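Ribosomal RNA small subunit methyltransferase E (Legionella pneumophila, PDB 5O95) probably methylates the N3 position of a specific uridine in 16S ribosomal RNA, using S-adenosyl-L-methionine as the methyl donor. Local coordinates at residues B[93-105]-B[130-144]. Numbering follows the deposited sequence.
Sequences ERMEMVMQKSAEL and KMHQWLNIIIGACEQ
The carboxylate oxygen OE2 of E96 accepts two bonds from the neighbouring helix. W134 NE1 donates almost in its own ring plane (2.9 Å to E96 OE2), meeting the oxygen from above the carboxylate plane, while K130 NZ forms a salt bridge from the opposite face, on the syn side (2.8 Å to E96 OE2). Glutamate suits this place because its chain, bent at chi2 (69°), carries the carboxylate across to an indole N-H and an ammonium, and a water links OE2 to Q133 OE1. Two methionines, flexible and polarisable, meet the W134 ring: M95 lies over one face, its CG making a CH-pi contact (3.9 Å from the six-membered ring centroid), while M99 approaches obliquely, its CE near the rim.

Helix 94-104 and the 130-144 portion of its partner helix, their axes 35° apart, pack within the SPOUT-type methyltransferase domain, M99, W134 and I138 also touching strand 109-114 of its parallel sheet. I137 CD1 lies against the aliphatic CG of E96 (3.6 Å). Small residues permit close approach farther along, where A103 CB meets A141 CB at 3.8 Å. At the far end a water bridges E104 OE2 and Q144 OE1, whereas E104 OE1 and Q144 NE2 hydrogen-bond to T229 OG1 and V224 O of the second subunit, respectively.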
loop_
_atom_site.group_PDB
_atom_site.type_symbol
_atom_site.label_atom_id
_atom_site.label_comp_id
_atom_site.label_asym_id
_atom_site.label_seq_id
_atom_site.Cartn_x
_atom_site.Cartn_y
_atom_site.Cartn_z
ATOM N N GLU B 93 -6.131 13.176 0.034
ATOM C CA GLU B 93 -4.692 13.102 -0.194
ATOM C C GLU B 93 -4.265 11.723 -0.697
ATOM O O GLU B 93 -3.121 11.295 -0.510
ATOM C CB GLU B 93 -3.914 13.541 1.043
ATOM C CG GLU B 93 -4.030 15.034 1.324
ATOM C CD GLU B 93 -2.975 15.532 2.293
ATOM O OE1 GLU B 93 -2.565 14.758 3.184
ATOM O OE2 GLU B 93 -2.547 16.696 2.157
ATOM N N ARG B 94 -5.170 11.033 -1.389
ATOM C CA ARG B 94 -4.844 9.713 -1.921
ATOM C C ARG B 94 -3.717 9.787 -2.943
ATOM O O ARG B 94 -2.852 8.898 -2.991
ATOM C CB ARG B 94 -6.108 9.092 -2.529
ATOM C CG ARG B 94 -7.190 8.793 -1.510
ATOM C CD ARG B 94 -8.560 8.724 -2.161
ATOM N NE ARG B 94 -9.598 8.283 -1.224
ATOM C CZ ARG B 94 -10.182 9.074 -0.330
ATOM N NH1 ARG B 94 -11.113 8.586 0.483
ATOM N NH2 ARG B 94 -9.833 10.353 -0.245
ATOM N N MET B 95 -3.671 10.862 -3.741
ATOM C CA MET B 95 -2.628 10.942 -4.756
ATOM C C MET B 95 -1.264 11.073 -4.113
ATOM O O MET B 95 -0.283 10.511 -4.613
ATOM C CB MET B 95 -2.865 12.126 -5.683
ATOM C CG MET B 95 -1.933 12.157 -6.878
ATOM S SD MET B 95 -2.148 10.749 -7.996
ATOM C CE MET B 95 -3.154 11.529 -9.267
ATOM N N GLU B 96 -1.187 11.782 -2.985
ATOM C CA GLU B 96 0.111 11.940 -2.327
ATOM C C GLU B 96 0.649 10.587 -1.885
ATOM O O GLU B 96 1.847 10.314 -1.997
ATOM C CB GLU B 96 -0.037 12.893 -1.142
ATOM C CG GLU B 96 -0.175 14.393 -1.526
ATOM C CD GLU B 96 -1.474 14.803 -2.227
ATOM O OE1 GLU B 96 -2.484 14.066 -2.197
ATOM O OE2 GLU B 96 -1.493 15.916 -2.801
ATOM N N MET B 97 -0.230 9.707 -1.427
ATOM C CA MET B 97 0.182 8.359 -1.060
ATOM C C MET B 97 0.649 7.584 -2.283
ATOM O O MET B 97 1.694 6.911 -2.241
ATOM C CB MET B 97 -1.008 7.667 -0.381
ATOM C CG MET B 97 -0.629 6.556 0.552
ATOM S SD MET B 97 -1.553 5.097 0.111
ATOM C CE MET B 97 -0.822 4.773 -1.473
ATOM N N VAL B 98 -0.083 7.696 -3.394
ATOM C CA VAL B 98 0.285 6.991 -4.619
ATOM C C VAL B 98 1.636 7.464 -5.130
ATOM O O VAL B 98 2.440 6.658 -5.596
ATOM C CB VAL B 98 -0.800 7.152 -5.694
ATOM C CG1 VAL B 98 -0.333 6.598 -7.014
ATOM C CG2 VAL B 98 -2.085 6.440 -5.254
ATOM N N MET B 99 1.872 8.783 -5.120
ATOM C CA MET B 99 3.170 9.307 -5.523
ATOM C C MET B 99 4.288 8.674 -4.709
ATOM O O MET B 99 5.315 8.255 -5.263
ATOM C CB MET B 99 3.196 10.828 -5.351
ATOM C CG MET B 99 2.270 11.582 -6.305
ATOM S SD MET B 99 2.844 11.511 -8.010
ATOM C CE MET B 99 1.344 12.041 -8.865
ATOM N N GLN B 100 4.141 8.640 -3.383
ATOM C CA GLN B 100 5.220 8.111 -2.543
ATOM C C GLN B 100 5.427 6.618 -2.777
ATOM O O GLN B 100 6.556 6.157 -3.011
ATOM C CB GLN B 100 4.916 8.397 -1.072
ATOM C CG GLN B 100 5.915 7.766 -0.122
ATOM C CD GLN B 100 5.578 8.013 1.328
ATOM O OE1 GLN B 100 4.873 7.221 1.954
ATOM N NE2 GLN B 100 6.086 9.113 1.877
ATOM N N LYS B 101 4.353 5.844 -2.722
ATOM C CA LYS B 101 4.500 4.402 -2.780
ATOM C C LYS B 101 4.815 3.898 -4.184
ATOM O O LYS B 101 5.462 2.848 -4.311
ATOM C CB LYS B 101 3.245 3.757 -2.187
ATOM C CG LYS B 101 3.127 4.113 -0.673
ATOM C CD LYS B 101 2.237 3.222 0.129
ATOM C CE LYS B 101 2.278 3.686 1.586
ATOM N NZ LYS B 101 3.671 4.021 2.025
ATOM N N SER B 102 4.357 4.587 -5.236
ATOM C CA SER B 102 4.695 4.116 -6.573
ATOM C C SER B 102 6.185 4.304 -6.836
ATOM O O SER B 102 6.821 3.460 -7.472
ATOM C CB SER B 102 3.840 4.796 -7.636
ATOM O OG SER B 102 4.128 6.179 -7.721
ATOM N N ALA B 103 6.755 5.392 -6.313
ATOM C CA ALA B 103 8.201 5.574 -6.360
ATOM C C ALA B 103 8.944 4.435 -5.651
ATOM O O ALA B 103 9.935 3.903 -6.176
ATOM C CB ALA B 103 8.566 6.951 -5.787
ATOM N N GLU B 104 8.498 4.056 -4.451
ATOM C CA GLU B 104 9.111 2.922 -3.744
ATOM C C GLU B 104 9.013 1.642 -4.556
ATOM O O GLU B 104 9.924 0.796 -4.507
ATOM C CB GLU B 104 8.433 2.683 -2.387
ATOM C CG GLU B 104 8.610 3.789 -1.386
ATOM C CD GLU B 104 7.798 3.558 -0.107
ATOM O OE1 GLU B 104 7.842 2.447 0.453
ATOM O OE2 GLU B 104 7.118 4.504 0.336
ATOM N N LEU B 105 7.885 1.454 -5.272
ATOM C CA LEU B 105 7.686 0.263 -6.086
ATOM C C LEU B 105 8.357 0.359 -7.440
ATOM O O LEU B 105 8.106 -0.489 -8.300
ATOM C CB LEU B 105 6.180 -0.057 -6.233
ATOM C CG LEU B 105 5.621 -1.045 -5.223
ATOM C CD1 LEU B 105 6.319 -2.409 -5.397
ATOM C CD2 LEU B 105 5.839 -0.561 -3.817
ATOM N N LYS B 130 0.180 21.460 -6.905
ATOM C CA LYS B 130 0.168 20.015 -6.668
ATOM C C LYS B 130 1.328 19.325 -7.369
ATOM O O LYS B 130 1.963 18.435 -6.796
ATOM C CB LYS B 130 -1.167 19.422 -7.118
ATOM C CG LYS B 130 -2.299 19.670 -6.152
ATOM C CD LYS B 130 -2.051 18.878 -4.883
ATOM C CE LYS B 130 -3.313 18.792 -4.050
ATOM N NZ LYS B 130 -2.962 18.348 -2.673
ATOM N N MET B 131 1.634 19.735 -8.602
ATOM C CA MET B 131 2.742 19.113 -9.327
ATOM C C MET B 131 4.078 19.364 -8.630
ATOM O O MET B 131 4.937 18.466 -8.576
ATOM C CB MET B 131 2.764 19.604 -10.774
ATOM C CG MET B 131 1.545 19.162 -11.608
ATOM S SD MET B 131 1.701 17.396 -11.960
ATOM C CE MET B 131 3.152 17.362 -13.039
ATOM N N HIS B 132 4.265 20.567 -8.075
ATOM C CA HIS B 132 5.479 20.854 -7.305
ATOM C C HIS B 132 5.554 19.966 -6.071
ATOM O O HIS B 132 6.586 19.333 -5.797
ATOM C CB HIS B 132 5.492 22.332 -6.894
ATOM C CG HIS B 132 6.731 22.737 -6.155
ATOM N ND1 HIS B 132 7.899 23.084 -6.803
ATOM C CD2 HIS B 132 6.988 22.852 -4.829
ATOM C CE1 HIS B 132 8.826 23.382 -5.908
ATOM N NE2 HIS B 132 8.299 23.252 -4.702
ATOM N N GLN B 133 4.429 19.857 -5.346
ATOM C CA GLN B 133 4.396 19.069 -4.124
ATOM C C GLN B 133 4.578 17.593 -4.424
ATOM O O GLN B 133 5.278 16.893 -3.689
ATOM C CB GLN B 133 3.067 19.291 -3.403
ATOM C CG GLN B 133 2.903 20.707 -2.912
ATOM C CD GLN B 133 1.473 21.022 -2.521
ATOM O OE1 GLN B 133 0.644 20.121 -2.373
ATOM N NE2 GLN B 133 1.174 22.307 -2.360
ATOM N N TRP B 134 3.956 17.111 -5.506
ATOM C CA TRP B 134 4.070 15.702 -5.870
ATOM C C TRP B 134 5.481 15.356 -6.305
ATOM O O TRP B 134 5.984 14.269 -5.975
ATOM C CB TRP B 134 3.096 15.353 -6.990
ATOM C CG TRP B 134 1.675 15.408 -6.568
ATOM C CD1 TRP B 134 1.191 15.338 -5.287
ATOM C CD2 TRP B 134 0.544 15.569 -7.422
ATOM N NE1 TRP B 134 -0.185 15.432 -5.299
ATOM C CE2 TRP B 134 -0.604 15.575 -6.598
ATOM C CE3 TRP B 134 0.386 15.695 -8.806
ATOM C CZ2 TRP B 134 -1.897 15.719 -7.113
ATOM C CZ3 TRP B 134 -0.910 15.844 -9.321
ATOM C CH2 TRP B 134 -2.027 15.841 -8.470
ATOM N N LEU B 135 6.144 16.258 -7.043
ATOM C CA LEU B 135 7.554 16.009 -7.378
ATOM C C LEU B 135 8.384 15.895 -6.117
ATOM O O LEU B 135 9.245 15.006 -6.016
ATOM C CB LEU B 135 8.139 17.109 -8.275
ATOM C CG LEU B 135 9.637 16.906 -8.586
ATOM C CD1 LEU B 135 9.817 15.702 -9.483
ATOM C CD2 LEU B 135 10.210 18.163 -9.229
ATOM N N ASN B 136 8.148 16.778 -5.148
ATOM C CA ASN B 136 8.931 16.707 -3.919
ATOM C C ASN B 136 8.651 15.422 -3.140
ATOM O O ASN B 136 9.560 14.866 -2.532
ATOM C CB ASN B 136 8.805 17.992 -3.092
ATOM C CG ASN B 136 9.626 19.145 -3.680
ATOM O OD1 ASN B 136 10.563 18.907 -4.445
ATOM N ND2 ASN B 136 9.294 20.377 -3.314
ATOM N N ILE B 137 7.415 14.916 -3.176
ATOM C CA ILE B 137 7.122 13.636 -2.527
ATOM C C ILE B 137 7.864 12.496 -3.206
ATOM O O ILE B 137 8.384 11.586 -2.541
ATOM C CB ILE B 137 5.606 13.413 -2.533
ATOM C CG1 ILE B 137 4.981 14.378 -1.555
ATOM C CG2 ILE B 137 5.253 11.967 -2.172
ATOM C CD1 ILE B 137 3.457 14.495 -1.715
ATOM N N ILE B 138 7.913 12.511 -4.541
ATOM C CA ILE B 138 8.640 11.475 -5.267
ATOM C C ILE B 138 10.121 11.535 -4.933
ATOM O O ILE B 138 10.759 10.506 -4.677
ATOM C CB ILE B 138 8.387 11.620 -6.771
ATOM C CG1 ILE B 138 6.912 11.315 -7.086
ATOM C CG2 ILE B 138 9.354 10.785 -7.564
ATOM C CD1 ILE B 138 6.542 11.713 -8.488
ATOM N N ILE B 139 10.687 12.746 -4.910
ATOM C CA ILE B 139 12.112 12.874 -4.575
ATOM C C ILE B 139 12.378 12.347 -3.170
ATOM O O ILE B 139 13.332 11.580 -2.938
ATOM C CB ILE B 139 12.573 14.331 -4.734
ATOM C CG1 ILE B 139 12.685 14.667 -6.216
ATOM C CG2 ILE B 139 13.975 14.507 -4.131
ATOM C CD1 ILE B 139 12.780 16.186 -6.519
ATOM N N GLY B 140 11.509 12.716 -2.220
ATOM C CA GLY B 140 11.651 12.226 -0.864
ATOM C C GLY B 140 11.577 10.713 -0.801
ATOM O O GLY B 140 12.315 10.075 -0.048
ATOM N N ALA B 141 10.689 10.117 -1.602
ATOM C CA ALA B 141 10.558 8.662 -1.598
ATOM C C ALA B 141 11.790 7.987 -2.202
ATOM O O ALA B 141 12.195 6.904 -1.756
ATOM C CB ALA B 141 9.277 8.247 -2.336
ATOM N N CYS B 142 12.412 8.619 -3.199
ATOM C CA CYS B 142 13.665 8.077 -3.717
ATOM C C CYS B 142 14.772 8.190 -2.688
ATOM O O CYS B 142 15.603 7.280 -2.573
ATOM C CB CYS B 142 14.078 8.789 -5.009
ATOM S SG CYS B 142 12.934 8.455 -6.391
ATOM N N GLU B 143 14.798 9.295 -1.933
ATOM C CA GLU B 143 15.762 9.394 -0.838
ATOM C C GLU B 143 15.572 8.253 0.142
ATOM O O GLU B 143 16.540 7.616 0.564
ATOM C CB GLU B 143 15.637 10.739 -0.126
ATOM C CG GLU B 143 16.016 11.902 -1.030
ATOM C CD GLU B 143 15.735 13.256 -0.441
ATOM O OE1 GLU B 143 14.817 13.383 0.419
ATOM O OE2 GLU B 143 16.419 14.223 -0.870
ATOM N N GLN B 144 14.309 7.940 0.483
ATOM C CA GLN B 144 14.023 6.895 1.465
ATOM C C GLN B 144 14.304 5.485 0.934
ATOM O O GLN B 144 14.838 4.641 1.658
ATOM C CB GLN B 144 12.552 7.011 1.900
ATOM C CG GLN B 144 12.045 5.844 2.797
ATOM C CD GLN B 144 11.579 4.606 2.016
ATOM O OE1 GLN B 144 10.964 4.711 0.958
ATOM N NE2 GLN B 144 11.897 3.433 2.535
HETATM O O HOH W 1 0.662 17.716 -1.643
HETATM O O HOH W 2 -4.335 15.514 -3.961
HETATM O O HOH W 3 7.954 11.198 0.176
HETATM O O HOH W 4 8.955 6.527 0.771
#